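Local atomic coordinates of Serine/threonine protein kinase (Mycobacterium tuberculosis, PDB entry 4ESQ), a protein that probably phosphorylates serine and threonine residues of proteins at the expense of ATP, as a membrane receptor kinase whose extracellular sensor domain is the part described here. Residues S11-N16 with Q88-F93; S137-T142 with A158-N163. One frame throughout, in Å; residues are numbered along the deposited sequence.

Contact 1: residues S11-N16 with Q88-F93; sequences SALLLN and QAVVAF
Gln88 meets Leu15 through both ends of its carboxamide, pairing with the N-H and C=O of one residue much as a peptide group of a neighbouring strand would. Its OE1 accepts the backbone N-H of Leu15, with 2.8 Å between Leu15 N and Gln88 OE1 and an almost straight bond of 175° at the hydrogen. Its NE2 gives a hydrogen to the carbonyl of the same residue, Gln88 NE2 to Leu15 O being 3.1 Å. This second partner lies close to the plane of the amide, and the two bonds together fix which way round the group is turned. At chi1 46° CG of Gln88 sits between the backbone N and the carbonyl carbon, and the chain runs extended from there to the loop. Residues 88-92 belong to the strand 84-92, inside the antiparallel sheet of the PknH-like extracellular domain, and residues 11-16 form the loop that leads to helix 17-24 over one face of that sheet. Leu14 lies over the amide oxygen, its CB 3.6 Å from Gln88 OE1, while its CD2 reaches CG2 of Val90 at 3.9 Å. Leu13 comes nearest with CB, 4.2 Å from Val90 CG1. Ile187 of helix 179-192 packs on both Gln88 and Val90, and the carbonyl of Leu14 receives a hydrogen bond from Lys190 of that helix.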
loop_
_atom_site.group_PDB
_atom_site.type_symbol
_atom_site.label_atom_id
_atom_site.label_comp_id
_atom_site.label_asym_id
_atom_site.label_seq_id
_atom_site.Cartn_x
_atom_site.Cartn_y
_atom_site.Cartn_z
ATOM N N SER A 11 2.898 -13.378 -6.871
ATOM C CA SER A 11 1.518 -13.607 -6.431
ATOM C C SER A 11 1.457 -14.492 -5.187
ATOM O O SER A 11 0.521 -14.387 -4.381
ATOM C CB SER A 11 0.657 -14.192 -7.555
ATOM O OG SER A 11 0.974 -15.547 -7.805
ATOM N N ALA A 12 2.458 -15.353 -5.031
ATOM C CA ALA A 12 2.518 -16.256 -3.879
ATOM C C ALA A 12 2.835 -15.515 -2.580
ATOM O O ALA A 12 2.732 -16.096 -1.495
ATOM C CB ALA A 12 3.538 -17.358 -4.121
ATOM N N LEU A 13 3.206 -14.238 -2.687
ATOM C CA LEU A 13 3.545 -13.432 -1.503
ATOM C C LEU A 13 2.353 -12.687 -0.894
ATOM O O LEU A 13 2.410 -12.230 0.255
ATOM C CB LEU A 13 4.650 -12.424 -1.837
ATOM C CG LEU A 13 5.901 -12.992 -2.499
ATOM C CD1 LEU A 13 6.845 -11.859 -2.847
ATOM C CD2 LEU A 13 6.589 -14.005 -1.591
ATOM N N LEU A 14 1.274 -12.552 -1.653
ATOM C CA LEU A 14 0.114 -11.828 -1.161
ATOM C C LEU A 14 -0.639 -12.642 -0.112
ATOM O O LEU A 14 -0.450 -13.857 0.005
ATOM C CB LEU A 14 -0.813 -11.435 -2.315
ATOM C CG LEU A 14 -0.177 -10.548 -3.392
ATOM C CD1 LEU A 14 -1.198 -10.210 -4.464
ATOM C CD2 LEU A 14 0.419 -9.271 -2.799
ATOM N N LEU A 15 -1.492 -11.971 0.652
ATOM C CA LEU A 15 -2.277 -12.662 1.660
ATOM C C LEU A 15 -3.511 -13.272 1.015
ATOM O O LEU A 15 -4.109 -12.686 0.118
ATOM C CB LEU A 15 -2.661 -11.699 2.783
ATOM C CG LEU A 15 -1.468 -11.099 3.529
ATOM C CD1 LEU A 15 -1.949 -10.436 4.803
ATOM C CD2 LEU A 15 -0.441 -12.180 3.831
ATOM N N ASN A 16 -3.873 -14.473 1.451
ATOM C CA ASN A 16 -5.056 -15.124 0.912
ATOM C C ASN A 16 -6.326 -14.561 1.562
ATOM O O ASN A 16 -6.250 -13.713 2.454
ATOM C CB ASN A 16 -4.957 -16.646 1.039
ATOM C CG ASN A 16 -4.967 -17.128 2.485
ATOM O OD1 ASN A 16 -5.674 -16.587 3.328
ATOM N ND2 ASN A 16 -4.190 -18.174 2.766
ATOM N N GLN A 88 -3.282 -4.638 -1.523
ATOM C CA GLN A 88 -1.973 -5.180 -1.172
ATOM C C GLN A 88 -1.202 -5.459 -2.440
ATOM O O GLN A 88 -1.744 -6.010 -3.391
ATOM C CB GLN A 88 -2.102 -6.468 -0.346
ATOM C CG GLN A 88 -3.112 -7.462 -0.900
ATOM C CD GLN A 88 -2.956 -8.855 -0.298
ATOM O OE1 GLN A 88 -1.915 -9.199 0.258
ATOM N NE2 GLN A 88 -3.985 -9.667 -0.441
ATOM N N ALA A 89 0.065 -5.067 -2.459
ATOM C CA ALA A 89 0.892 -5.279 -3.636
ATOM C C ALA A 89 2.330 -5.571 -3.248
ATOM O O ALA A 89 2.821 -5.093 -2.222
ATOM C CB ALA A 89 0.843 -4.060 -4.536
ATOM N N VAL A 90 2.994 -6.358 -4.091
ATOM C CA VAL A 90 4.427 -6.583 -3.979
ATOM C C VAL A 90 5.095 -6.197 -5.288
ATOM O O VAL A 90 4.562 -6.428 -6.380
ATOM C CB VAL A 90 4.754 -8.030 -3.618
ATOM C CG1 VAL A 90 4.436 -8.269 -2.145
ATOM C CG2 VAL A 90 3.959 -8.990 -4.501
ATOM N N VAL A 91 6.270 -5.601 -5.176
ATOM C CA VAL A 91 6.945 -5.063 -6.343
ATOM C C VAL A 91 8.365 -5.613 -6.372
ATOM O O VAL A 91 9.104 -5.473 -5.392
ATOM C CB VAL A 91 6.975 -3.523 -6.314
ATOM C CG1 VAL A 91 7.669 -2.986 -7.560
ATOM C CG2 VAL A 91 5.548 -2.951 -6.187
ATOM N N ALA A 92 8.732 -6.249 -7.480
ATOM C CA ALA A 92 10.067 -6.829 -7.619
ATOM C C ALA A 92 11.027 -5.813 -8.208
ATOM O O ALA A 92 10.660 -5.042 -9.090
ATOM C CB ALA A 92 10.027 -8.067 -8.495
ATOM N N PHE A 93 12.258 -5.834 -7.707
ATOM C CA PHE A 93 13.346 -5.024 -8.233
ATOM C C PHE A 93 14.494 -5.969 -8.559
ATOM O O PHE A 93 14.508 -7.099 -8.102
ATOM C CB PHE A 93 13.795 -4.009 -7.186
ATOM C CG PHE A 93 12.820 -2.888 -6.979
ATOM C CD1 PHE A 93 11.703 -3.056 -6.173
ATOM C CD2 PHE A 93 13.030 -1.663 -7.590
ATOM C CE1 PHE A 93 10.805 -2.014 -5.983
ATOM C CE2 PHE A 93 12.137 -0.619 -7.410
ATOM C CZ PHE A 93 11.017 -0.797 -6.600
#

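Contact 2: residues S137-T142 with A158-N163; sequences SPPTIT and AMSVAN
Ala158 faces Thr142 in a non-hydrogen-bonded antiparallel pair, methyl against methyl, with Ala158 CB 3.7 Å from Thr142 CG2. Its CA also approaches the carbonyl of Ile141 in a CA-H...O contact of 3.3 Å between Ala158 CA and Ile141 O. One residue on, Met159 and Ile141 make the hydrogen-bonded pair: Met159 N to Ile141 O and Ile141 N to Met159 O are both 2.9 Å, and each donor N lies nearly on the line of the C=O it binds. The side chains of this pair run alongside each other in one direction, CB of Met159 against CG1 of Ile141 at 3.9 Å. Beyond it, Met159 bends at chi3 (-67°) and its thioether end departs from Ile141; Phe102 and Ser106 of helix 96-111 pack against this side chain, and Trp110 of the same helix against Ile141. The pairing belongs to the beta hairpin of strands 141-147 and 154-162, within the antiparallel sheet of the extracellular domain. At Ser160 side chains take over from the backbone. Ser160 OG, anti to the backbone N (chi1 -160°), shares a hydrogen bond with Thr140 OG1 at 2.7 Å, and either hydroxyl could be the donor. Val161 CG1 lies 3.7 Å from Pro139 CB, and the proline CG is equally near the carbonyl oxygen of Val161. A cis peptide bond precedes Pro139, in the turn where Thr140 N is bonded to Ser137 O.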
loop_
_atom_site.group_PDB
_atom_site.type_symbol
_atom_site.label_atom_id
_atom_site.label_comp_id
_atom_site.label_asym_id
_atom_site.label_seq_id
_atom_site.Cartn_x
_atom_site.Cartn_y
_atom_site.Cartn_z
ATOM N N SER A 137 9.094 1.128 12.231
ATOM C CA SER A 137 10.511 0.982 12.551
ATOM C C SER A 137 11.182 0.307 11.356
ATOM O O SER A 137 10.567 -0.520 10.686
ATOM C CB SER A 137 10.679 0.146 13.822
ATOM O OG SER A 137 12.041 -0.031 14.166
ATOM N N PRO A 138 12.436 0.674 11.078
ATOM C CA PRO A 138 13.108 0.232 9.853
ATOM C C PRO A 138 12.950 -1.268 9.613
ATOM O O PRO A 138 12.962 -2.065 10.560
ATOM C CB PRO A 138 14.574 0.593 10.111
ATOM C CG PRO A 138 14.502 1.765 11.023
ATOM C CD PRO A 138 13.296 1.545 11.897
ATOM N N PRO A 139 12.784 -1.659 8.346
ATOM C CA PRO A 139 12.730 -0.802 7.162
ATOM C C PRO A 139 11.292 -0.485 6.771
ATOM O O PRO A 139 11.003 -0.297 5.590
ATOM C CB PRO A 139 13.348 -1.694 6.094
ATOM C CG PRO A 139 12.881 -3.048 6.462
ATOM C CD PRO A 139 12.785 -3.086 7.976
ATOM N N THR A 140 10.396 -0.458 7.745
ATOM C CA THR A 140 8.972 -0.283 7.460
ATOM C C THR A 140 8.546 1.140 7.762
ATOM O O THR A 140 8.988 1.738 8.749
ATOM C CB THR A 140 8.102 -1.250 8.303
ATOM O OG1 THR A 140 8.460 -2.608 8.016
ATOM C CG2 THR A 140 6.612 -1.052 8.004
ATOM N N ILE A 141 7.689 1.689 6.912
ATOM C CA ILE A 141 7.053 2.963 7.209
ATOM C C ILE A 141 5.530 2.803 7.158
ATOM O O ILE A 141 5.003 2.049 6.342
ATOM C CB ILE A 141 7.491 4.070 6.228
ATOM C CG1 ILE A 141 7.257 3.617 4.789
ATOM C CG2 ILE A 141 8.957 4.466 6.464
ATOM C CD1 ILE A 141 7.605 4.673 3.752
ATOM N N THR A 142 4.824 3.516 8.031
ATOM C CA THR A 142 3.367 3.526 7.992
ATOM C C THR A 142 2.861 4.940 8.225
ATOM O O THR A 142 3.541 5.763 8.840
ATOM C CB THR A 142 2.724 2.612 9.063
ATOM O OG1 THR A 142 3.041 3.103 10.371
ATOM C CG2 THR A 142 3.206 1.169 8.921
ATOM N N ALA A 158 1.152 1.213 4.492
ATOM C CA ALA A 158 2.367 0.599 5.019
ATOM C C ALA A 158 3.252 0.197 3.859
ATOM O O ALA A 158 2.773 -0.325 2.851
ATOM C CB ALA A 158 2.041 -0.612 5.871
ATOM N N MET A 159 4.546 0.447 4.001
ATOM C CA MET A 159 5.506 -0.013 3.009
ATOM C C MET A 159 6.682 -0.631 3.727
ATOM O O MET A 159 7.135 -0.119 4.751
ATOM C CB MET A 159 5.989 1.140 2.123
ATOM C CG MET A 159 7.036 0.727 1.091
ATOM S SD MET A 159 7.506 2.086 -0.007
ATOM C CE MET A 159 5.972 2.336 -0.900
ATOM N N SER A 160 7.163 -1.741 3.191
ATOM C CA SER A 160 8.363 -2.366 3.727
ATOM C C SER A 160 9.147 -2.983 2.581
ATOM O O SER A 160 8.736 -2.921 1.414
ATOM C CB SER A 160 8.007 -3.423 4.779
ATOM O OG SER A 160 9.125 -3.712 5.624
ATOM N N VAL A 161 10.287 -3.574 2.912
ATOM C CA VAL A 161 11.117 -4.221 1.916
ATOM C C VAL A 161 11.764 -5.429 2.559
ATOM O O VAL A 161 12.157 -5.386 3.729
ATOM C CB VAL A 161 12.191 -3.267 1.362
ATOM C CG1 VAL A 161 12.857 -2.498 2.499
ATOM C CG2 VAL A 161 13.226 -4.027 0.530
ATOM N N ALA A 162 11.834 -6.512 1.798
ATOM C CA ALA A 162 12.587 -7.693 2.195
ATOM C C ALA A 162 13.192 -8.257 0.917
ATOM O O ALA A 162 12.519 -8.318 -0.111
ATOM C CB ALA A 162 11.686 -8.706 2.850
ATOM N N ASN A 163 14.460 -8.652 0.969
ATOM C CA ASN A 163 15.138 -9.110 -0.238
ATOM C C ASN A 163 14.994 -8.031 -1.314
ATOM O O ASN A 163 15.224 -6.855 -1.035
ATOM C CB ASN A 163 14.560 -10.453 -0.710
ATOM C CG ASN A 163 15.563 -11.281 -1.497
ATOM O OD1 ASN A 163 16.531 -10.748 -2.046
ATOM N ND2 ASN A 163 15.327 -12.593 -1.569
#

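From the N terminus, the chain first passes through residues 11-16, and contact 1 closes a long loop when strand 84-92 arrives, after two short strands, three helices and strand 69-76. Helix 96-111 and two further strands follow before residues 137-142, where contact 2 opens; it closes with only 15 residues in between, a hairpin connection. The two loops stand in series, neither nesting nor crossing. Both contacts reach one antiparallel sheet, in which strand 165-173 lies between strands 84-92 and 154-162. Contact 1 ties the N-terminal loop to the sheet, whereas contact 2 joins neighbouring strands within it. Their centres are about 14 Å apart, and helix 179-192 packs against both.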